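Local atomic coordinates of 1,3-alpha-isomaltosidase (Kribbella flavida DSM 17836, PDB entry 5X3I), a protein that hydrolyses the alpha-1,3-glucosidic linkages of the cyclic tetrasaccharide cyclobis-(1-6)-alpha-nigerosyl, which is formed outside the cell from starch, yielding isomaltose. Residues T693-L698 and S714-R719; L681-V686 and V726-R731; D416-L421 and V445-D450. The protein carries 1 engineered substitution. All coordinates share one frame; numbering follows the deposited sequence.

Contact 1: T693-L698 and S714-R719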
# COMPACT_ATOMS: atom_id res chain seq x y z
N THR A 693 18.01 -14.12 -24.84
CA THR A 693 17.01 -15.15 -25.05
C THR A 693 16.24 -15.30 -23.75
O THR A 693 16.72 -14.90 -22.70
CB THR A 693 17.61 -16.52 -25.45
OG1 THR A 693 18.41 -17.03 -24.38
CG2 THR A 693 18.44 -16.41 -26.72
N TRP A 694 15.04 -15.84 -23.82
CA TRP A 694 14.21 -15.96 -22.64
C TRP A 694 13.36 -17.21 -22.78
O TRP A 694 12.88 -17.51 -23.86
CB TRP A 694 13.34 -14.71 -22.47
CG TRP A 694 12.88 -14.41 -21.06
CD1 TRP A 694 11.60 -14.34 -20.61
CD2 TRP A 694 13.71 -14.08 -19.93
NE1 TRP A 694 11.57 -14.01 -19.28
CE2 TRP A 694 12.85 -13.85 -18.84
CE3 TRP A 694 15.09 -13.98 -19.74
CZ2 TRP A 694 13.33 -13.52 -17.57
CZ3 TRP A 694 15.56 -13.65 -18.48
CH2 TRP A 694 14.68 -13.43 -17.41
N THR A 695 13.18 -17.93 -21.68
CA THR A 695 12.43 -19.17 -21.73
C THR A 695 11.13 -19.07 -20.97
O THR A 695 11.10 -18.63 -19.82
CB THR A 695 13.26 -20.34 -21.18
OG1 THR A 695 14.44 -20.48 -21.99
CG2 THR A 695 12.46 -21.62 -21.24
N THR A 696 10.06 -19.50 -21.62
CA THR A 696 8.71 -19.40 -21.08
C THR A 696 8.12 -20.80 -20.95
O THR A 696 8.31 -21.64 -21.81
CB THR A 696 7.81 -18.54 -22.00
OG1 THR A 696 8.38 -17.24 -22.14
CG2 THR A 696 6.42 -18.42 -21.43
N TYR A 697 7.40 -21.05 -19.86
CA TYR A 697 6.71 -22.32 -19.72
C TYR A 697 5.25 -22.16 -20.07
O TYR A 697 4.50 -21.48 -19.38
CB TYR A 697 6.86 -22.90 -18.31
CG TYR A 697 5.99 -24.12 -18.10
CD1 TYR A 697 6.35 -25.35 -18.63
CD2 TYR A 697 4.81 -24.05 -17.39
CE1 TYR A 697 5.56 -26.47 -18.45
CE2 TYR A 697 4.01 -25.16 -17.21
CZ TYR A 697 4.40 -26.37 -17.74
OH TYR A 697 3.60 -27.48 -17.56
N LEU A 698 4.85 -22.80 -21.16
CA LEU A 698 3.46 -22.78 -21.58
C LEU A 698 2.74 -24.01 -21.07
O LEU A 698 3.11 -25.13 -21.40
CB LEU A 698 3.38 -22.71 -23.11
CG LEU A 698 4.03 -21.51 -23.78
CD1 LEU A 698 3.89 -21.61 -25.29
CD2 LEU A 698 3.40 -20.23 -23.28
N SER A 714 3.23 -26.51 -26.40
CA SER A 714 3.20 -26.30 -24.96
C SER A 714 4.46 -26.90 -24.35
O SER A 714 5.14 -27.70 -25.00
CB SER A 714 1.95 -26.90 -24.33
OG SER A 714 1.72 -28.20 -24.81
N GLY A 715 4.80 -26.48 -23.13
CA GLY A 715 6.09 -26.81 -22.56
C GLY A 715 7.03 -25.62 -22.59
O GLY A 715 6.61 -24.48 -22.77
N LEU A 716 8.31 -25.88 -22.36
CA LEU A 716 9.31 -24.82 -22.35
C LEU A 716 9.57 -24.30 -23.76
O LEU A 716 9.80 -25.08 -24.68
CB LEU A 716 10.61 -25.32 -21.74
CG LEU A 716 10.55 -25.73 -20.27
CD1 LEU A 716 11.89 -26.28 -19.81
CD2 LEU A 716 10.12 -24.56 -19.41
N VAL A 717 9.52 -22.99 -23.91
CA VAL A 717 9.79 -22.35 -25.19
C VAL A 717 10.81 -21.26 -25.03
O VAL A 717 10.67 -20.40 -24.16
CB VAL A 717 8.53 -21.74 -25.81
CG1 VAL A 717 8.79 -21.33 -27.25
CG2 VAL A 717 7.38 -22.69 -25.72
N THR A 718 11.84 -21.27 -25.87
CA THR A 718 12.84 -20.23 -25.83
C THR A 718 12.78 -19.40 -27.11
O THR A 718 12.66 -19.94 -28.20
CB THR A 718 14.25 -20.83 -25.67
OG1 THR A 718 14.31 -21.53 -24.42
CG2 THR A 718 15.30 -19.74 -25.69
N ARG A 719 12.82 -18.08 -26.97
CA ARG A 719 12.86 -17.20 -28.13
C ARG A 719 13.81 -16.05 -27.88
O ARG A 719 14.22 -15.82 -26.74
CB ARG A 719 11.46 -16.67 -28.47
CG ARG A 719 10.76 -15.92 -27.35
CD ARG A 719 9.67 -15.02 -27.90
NE ARG A 719 10.25 -14.03 -28.80
CZ ARG A 719 9.98 -13.94 -30.10
NH1 ARG A 719 10.59 -13.01 -30.81
NH2 ARG A 719 9.10 -14.74 -30.67
O HOH W 1 9.67 -17.35 -24.42

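Contact 2: L681-V686 and V726-R731. With SO4 (sulfate ion), chain J.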
# COMPACT_ATOMS: atom_id res chain seq x y z
N LEU A 681 -3.99 -14.37 -22.94
CA LEU A 681 -2.59 -14.02 -23.19
C LEU A 681 -1.69 -14.40 -22.02
O LEU A 681 -1.99 -14.07 -20.89
CB LEU A 681 -2.44 -12.53 -23.46
CG LEU A 681 -3.07 -11.91 -24.71
CD1 LEU A 681 -2.95 -10.39 -24.66
CD2 LEU A 681 -2.43 -12.46 -25.96
N LEU A 682 -0.57 -15.04 -22.33
CA LEU A 682 0.42 -15.39 -21.32
C LEU A 682 1.64 -14.48 -21.48
O LEU A 682 2.23 -14.37 -22.55
CB LEU A 682 0.82 -16.86 -21.43
CG LEU A 682 1.67 -17.45 -20.30
CD1 LEU A 682 1.39 -18.93 -20.16
CD2 LEU A 682 3.13 -17.23 -20.57
N ILE A 683 2.00 -13.83 -20.38
CA ILE A 683 3.08 -12.86 -20.38
C ILE A 683 4.28 -13.39 -19.61
O ILE A 683 4.11 -14.04 -18.58
CB ILE A 683 2.63 -11.53 -19.75
CG1 ILE A 683 1.21 -11.17 -20.19
CG2 ILE A 683 3.63 -10.43 -20.05
CD1 ILE A 683 1.03 -11.03 -21.69
N ASN A 684 5.48 -13.12 -20.09
CA ASN A 684 6.70 -13.49 -19.39
C ASN A 684 7.75 -12.39 -19.40
O ASN A 684 8.66 -12.40 -20.23
CB ASN A 684 7.29 -14.77 -20.00
CG ASN A 684 8.43 -15.34 -19.17
OD1 ASN A 684 8.64 -14.93 -18.03
ND2 ASN A 684 9.17 -16.27 -19.75
N PRO A 685 7.63 -11.44 -18.47
CA PRO A 685 8.48 -10.26 -18.38
C PRO A 685 9.96 -10.62 -18.42
O PRO A 685 10.33 -11.65 -17.85
CB PRO A 685 8.11 -9.66 -17.03
CG PRO A 685 6.73 -10.12 -16.80
CD PRO A 685 6.65 -11.49 -17.37
N VAL A 686 10.79 -9.79 -19.04
CA VAL A 686 12.20 -10.08 -19.01
C VAL A 686 12.79 -9.32 -17.83
O VAL A 686 12.91 -8.10 -17.83
CB VAL A 686 12.89 -9.69 -20.32
CG1 VAL A 686 14.35 -10.06 -20.28
CG2 VAL A 686 12.21 -10.38 -21.47
N VAL A 726 8.84 -8.60 -25.59
CA VAL A 726 8.69 -9.35 -24.35
C VAL A 726 7.87 -10.55 -24.75
O VAL A 726 6.93 -10.41 -25.52
CB VAL A 726 7.97 -8.54 -23.22
CG1 VAL A 726 6.66 -7.91 -23.71
CG2 VAL A 726 7.69 -9.41 -22.01
N PRO A 727 8.23 -11.74 -24.24
CA PRO A 727 7.51 -12.92 -24.71
C PRO A 727 6.05 -12.90 -24.30
O PRO A 727 5.73 -12.71 -23.13
CB PRO A 727 8.26 -14.08 -24.04
CG PRO A 727 9.64 -13.56 -23.85
CD PRO A 727 9.46 -12.10 -23.51
N VAL A 728 5.18 -13.10 -25.28
CA VAL A 728 3.74 -13.09 -25.10
C VAL A 728 3.16 -14.15 -26.00
O VAL A 728 3.53 -14.27 -27.16
CB VAL A 728 3.11 -11.72 -25.44
CG1 VAL A 728 1.59 -11.80 -25.43
CG2 VAL A 728 3.60 -10.64 -24.51
N TYR A 729 2.22 -14.93 -25.48
CA TYR A 729 1.64 -16.02 -26.23
C TYR A 729 0.13 -15.96 -26.10
O TYR A 729 -0.39 -15.65 -25.05
CB TYR A 729 2.19 -17.37 -25.75
CG TYR A 729 3.68 -17.47 -25.94
CD1 TYR A 729 4.22 -17.98 -27.11
CD2 TYR A 729 4.56 -17.04 -24.96
CE1 TYR A 729 5.58 -18.06 -27.30
CE2 TYR A 729 5.92 -17.12 -25.13
CZ TYR A 729 6.42 -17.63 -26.31
OH TYR A 729 7.78 -17.71 -26.50
N CYS A 730 -0.55 -16.26 -27.20
CA CYS A 730 -2.00 -16.20 -27.22
C CYS A 730 -2.58 -17.59 -27.40
O CYS A 730 -2.03 -18.41 -28.13
CB CYS A 730 -2.48 -15.28 -28.35
SG CYS A 730 -4.26 -15.10 -28.46
N ARG A 731 -3.69 -17.86 -26.72
CA ARG A 731 -4.41 -19.11 -26.91
C ARG A 731 -4.84 -19.19 -28.36
O ARG A 731 -5.47 -18.26 -28.88
CB ARG A 731 -5.61 -19.21 -25.97
CG ARG A 731 -5.22 -19.35 -24.50
CD ARG A 731 -6.44 -19.38 -23.59
NE ARG A 731 -7.27 -20.56 -23.80
CZ ARG A 731 -8.51 -20.53 -24.26
NH1 ARG A 731 -9.10 -19.38 -24.56
NH2 ARG A 731 -9.18 -21.67 -24.42
S SO4 J . -12.40 -20.97 -26.44
O1 SO4 J . -12.55 -21.26 -27.86
O2 SO4 J . -13.72 -20.87 -25.82
O3 SO4 J . -11.65 -22.04 -25.80
O4 SO4 J . -11.69 -19.71 -26.27

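Contact 3: D416-L421 and V445-D450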
# COMPACT_ATOMS: atom_id res chain seq x y z
N ASP A 416 -15.46 20.48 15.84
CA ASP A 416 -16.64 19.75 15.40
C ASP A 416 -16.48 18.23 15.38
O ASP A 416 -17.34 17.52 14.86
CB ASP A 416 -17.08 20.26 14.03
CG ASP A 416 -17.58 21.69 14.10
OD1 ASP A 416 -17.84 22.16 15.22
OD2 ASP A 416 -17.71 22.34 13.05
N GLY A 417 -15.35 17.74 15.87
CA GLY A 417 -15.17 16.31 16.00
C GLY A 417 -14.87 15.56 14.70
O GLY A 417 -15.36 14.46 14.52
N HIS A 418 -14.10 16.17 13.81
CA HIS A 418 -13.74 15.54 12.54
C HIS A 418 -12.38 14.85 12.58
O HIS A 418 -11.94 14.30 11.57
CB HIS A 418 -13.75 16.58 11.41
CG HIS A 418 -15.11 17.13 11.11
ND1 HIS A 418 -16.20 16.33 10.85
CD2 HIS A 418 -15.54 18.41 11.00
CE1 HIS A 418 -17.25 17.09 10.61
NE2 HIS A 418 -16.88 18.35 10.70
N ALA A 419 -11.69 14.92 13.71
CA ALA A 419 -10.34 14.36 13.82
C ALA A 419 -10.32 13.03 14.56
O ALA A 419 -11.03 12.84 15.54
CB ALA A 419 -9.41 15.35 14.50
N VAL A 420 -9.48 12.11 14.08
CA VAL A 420 -9.19 10.88 14.80
C VAL A 420 -8.61 11.26 16.16
O VAL A 420 -7.79 12.17 16.25
CB VAL A 420 -8.21 9.98 14.02
CG1 VAL A 420 -7.82 8.76 14.85
CG2 VAL A 420 -8.82 9.55 12.69
N LEU A 421 -9.04 10.57 17.21
CA LEU A 421 -8.71 10.95 18.58
C LEU A 421 -7.76 9.99 19.30
O LEU A 421 -7.74 8.80 19.01
CB LEU A 421 -9.99 11.06 19.41
CG LEU A 421 -11.05 12.10 19.03
CD1 LEU A 421 -12.21 12.04 20.03
CD2 LEU A 421 -10.44 13.48 18.96
N VAL A 445 -16.55 7.55 9.54
CA VAL A 445 -17.98 7.84 9.57
C VAL A 445 -18.41 8.83 8.48
O VAL A 445 -17.64 9.69 8.05
CB VAL A 445 -18.44 8.39 10.94
CG1 VAL A 445 -18.25 7.33 12.03
CG2 VAL A 445 -17.70 9.66 11.27
N GLN A 446 -19.67 8.70 8.06
CA GLN A 446 -20.17 9.41 6.90
C GLN A 446 -20.08 10.93 7.01
O GLN A 446 -19.70 11.59 6.04
CB GLN A 446 -21.62 8.99 6.62
CG GLN A 446 -22.14 9.48 5.28
CD GLN A 446 -21.33 8.96 4.11
OE1 GLN A 446 -21.21 7.76 3.90
NE2 GLN A 446 -20.77 9.87 3.33
N ARG A 447 -20.42 11.50 8.18
CA ARG A 447 -20.47 12.95 8.32
C ARG A 447 -19.10 13.58 8.06
O ARG A 447 -19.00 14.65 7.49
CB ARG A 447 -21.00 13.38 9.69
CG ARG A 447 -20.13 13.03 10.91
CD ARG A 447 -20.75 13.52 12.21
NE ARG A 447 -20.62 14.96 12.40
CZ ARG A 447 -19.61 15.55 13.04
NH1 ARG A 447 -19.57 16.86 13.15
NH2 ARG A 447 -18.65 14.82 13.57
N THR A 448 -18.03 12.91 8.49
CA THR A 448 -16.70 13.44 8.28
C THR A 448 -16.18 13.15 6.87
O THR A 448 -15.49 13.97 6.29
CB THR A 448 -15.74 12.93 9.34
OG1 THR A 448 -16.19 13.40 10.62
CG2 THR A 448 -14.34 13.45 9.11
N ARG A 449 -16.52 11.99 6.31
CA ARG A 449 -16.22 11.74 4.91
C ARG A 449 -16.86 12.87 4.07
O ARG A 449 -16.19 13.44 3.22
CB ARG A 449 -16.71 10.36 4.44
CG ARG A 449 -15.91 9.18 5.04
CD ARG A 449 -16.13 7.87 4.30
NE ARG A 449 -17.50 7.38 4.39
CZ ARG A 449 -17.96 6.57 5.35
NH1 ARG A 449 -17.15 6.15 6.32
NH2 ARG A 449 -19.23 6.18 5.33
N ASP A 450 -18.11 13.21 4.37
CA ASP A 450 -18.80 14.34 3.72
C ASP A 450 -18.04 15.65 3.88
O ASP A 450 -17.76 16.33 2.90
CB ASP A 450 -20.21 14.54 4.28
CG ASP A 450 -21.17 13.44 3.88
OD1 ASP A 450 -20.81 12.55 3.09
OD2 ASP A 450 -22.30 13.47 4.37
O HOH W 2 -15.88 12.10 13.15

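Contact 1: T693-L698 and S714-R719
Thr695 and Thr718 touch hydroxyl to hydroxyl across a two-stranded antiparallel sheet, formed by 693-698 and 715-719 in the glycoside hydrolase family 31 C-terminal domain. Their OG1 atoms lie 2.7 Å apart in a hydrogen bond that either could donate. In both residues OG1 is turned away from the carbonyl carbon (chi1 -61° and -62°), which brings the two oxygens together over a non-hydrogen-bonded pair, where the backbones give each other no N-H...O bond. Threonine suits this exposed face: its branched CB fits an extended chain, and the hydroxyl supplies a cross-strand link. Further along the same face, Leu716 CD2 comes to the edge of the Tyr697 ring and lies 3.8 Å from Tyr697 CB, the two side chains crossing at about a right angle.

Leu698 and Val717 occupy the other face, with Leu698 CD1 3.7 Å from Val717 CG2. Both rest on Tyr729, and Leu698 also meets Leu682, so this face is packed against the neighbouring sheet of the domain.

Paired backbone bonds set the register at Trp694-Arg719, Thr696-Val717 and Leu698-Gly715; in the central pair Thr696 N is 2.8 Å from Val717 O. Glycine suits the last pair because, at its backbone angles, a CB would press on the carbonyl oxygen of Ser714.

Farther out, polar ends find partners beyond the two strands. Tyr697 OH bonds to Asp665, and Arg719 forms a salt bridge with Asp705. Thr696 OG1 is bonded to Asn684 ND2 and is also joined to a water, which lies 2.6 Å from it. That same water donates to Val717 O at 3.2 Å, a carbonyl oxygen that therefore accepts both the water and the backbone N-H of Thr696.

Contact 2: L681-V686 and V726-R731
Leu682 and Tyr729 exchange two backbone hydrogen bonds at the heart of an antiparallel pairing between strands 681-683 and 728-731, neighbours in the larger sheet of the family 31 C-terminal domain. Leu682 N lies 2.8 Å from Tyr729 O, and Tyr729 N returns the bond to Leu682 O. Beyond the regular strands the pairing runs on through Asn684 N, 3.1 Å from Pro727 O. A proline can serve there because its carbonyl, not the N-H it lacks, does the bonding.

Apolar contacts gather on the face of Leu681, Ile683, Val728 and Cys730, all of them buried. The CD2 branch of Leu681 lies 3.7 Å from CB of the small Cys730 and, more loosely, near Val728 CG1. Ile683 and Val728 run side by side and point the same way, with Ile683 CD1 3.8 Å from Val728 CG2; both are beta-branched, which suits extended strands. Near the other end, Val686 CG2 meets the Pro727 ring at CD, 3.8 Å away, with the side chains at about a right angle. On the opposite face Leu682 and Tyr729 pack against Trp703.

The charged interactions lie at the strand end, at Arg731. Its side chain bends at chi3 (66°) and offers two nitrogens to a sulfate, probably from the crystallisation liquor: Arg731 NH1 is 3.1 Å from sulfate O4 and NH2 is 2.9 Å from O3, which lies at the guanidinium edge. NH1 also forms a salt bridge with Glu680. A leucine in its place would probably leave the Glu680 carboxylate without its mate and the sulfate without this two-pronged hold.

The chemistry is thus divided: backbone bonds and hydrocarbon packing join the buried strands, while the arginine's charge sits at their partly exposed margin.

Contact 3: D416-L421 and V445-D450
Arg447 turns CG into the space between its backbone N and carbonyl carbon (chi1 66°) and then bends at chi3 (-75°), carrying its guanidinium from the first turn of helix 446-454 across to Asp416 and His418. These lie in the loop that follows helix 404-415, so the contact joins two parts of the long connection between TIM-barrel strands 388-393 and 467-470.

The guanidinium reaches Asp416 end-on, both terminal nitrogens meeting one backbone oxygen: Arg447 NH1 lies 2.9 Å and NH2 3.3 Å from Asp416 O. That oxygen is in the guanidinium plane, and the nitrogens approach it in the carbonyl plane. A weak bond from NH2 goes on to Gly417 O. Arginine suits the place through its length and its several N-H groups; glycine suits position 417 because the chain turns there with positive phi.

His418 brings its CE1 corner over one face of the guanidinium, 3.4 Å from Arg447 NH1, with the two planes only 18° apart. At the ring edge, His418 ND1 and Thr448 OG1 form a nearly straight hydrogen bond of 2.9 Å, and either may be the donor. Thr448 points its side chain toward the loop, and its methyl CG2 reaches His418 O at 3.5 Å. A water donates to Gly417 O at 2.8 Å and is hydrogen-bonded to Thr448 OG1 at 2.9 Å, adding a water-mediated link between loop and helix. Trp451 of the same helix stacks on the histidine ring.

Held by threonine at its edge and by stacking, the imidazole is probably restricted in its rotation. The arginine's charge beside it is likely to disfavour a protonated ring, whereas the doubly gripped carbonyl of Asp416, just past helix 404-415, probably helps to balance that charge.

In the fold
Contacts 1 and 2 belong together: contact 1 is nested inside the loop closed by contact 2, strand 693-698 following 681-683 and strand 728-731 following 715-720, and their centres are about 10 Å apart. Asn684 of contact 2 adds weak hydrogen bonds to contact 1, from ND2 to Thr695 O and between OD1 and Trp694 NE1, tying together two sheets of the C-terminal domain. Contact 3 stands apart in the TIM-barrel domain, on the opposite side of the chain's centre, about 55 Å from contact 1 and about 47 Å from contact 2 between centres. None adjoins the active site, where the inferred nucleophile is replaced by the engineered Ala471 and Asp536 is the probable proton donor.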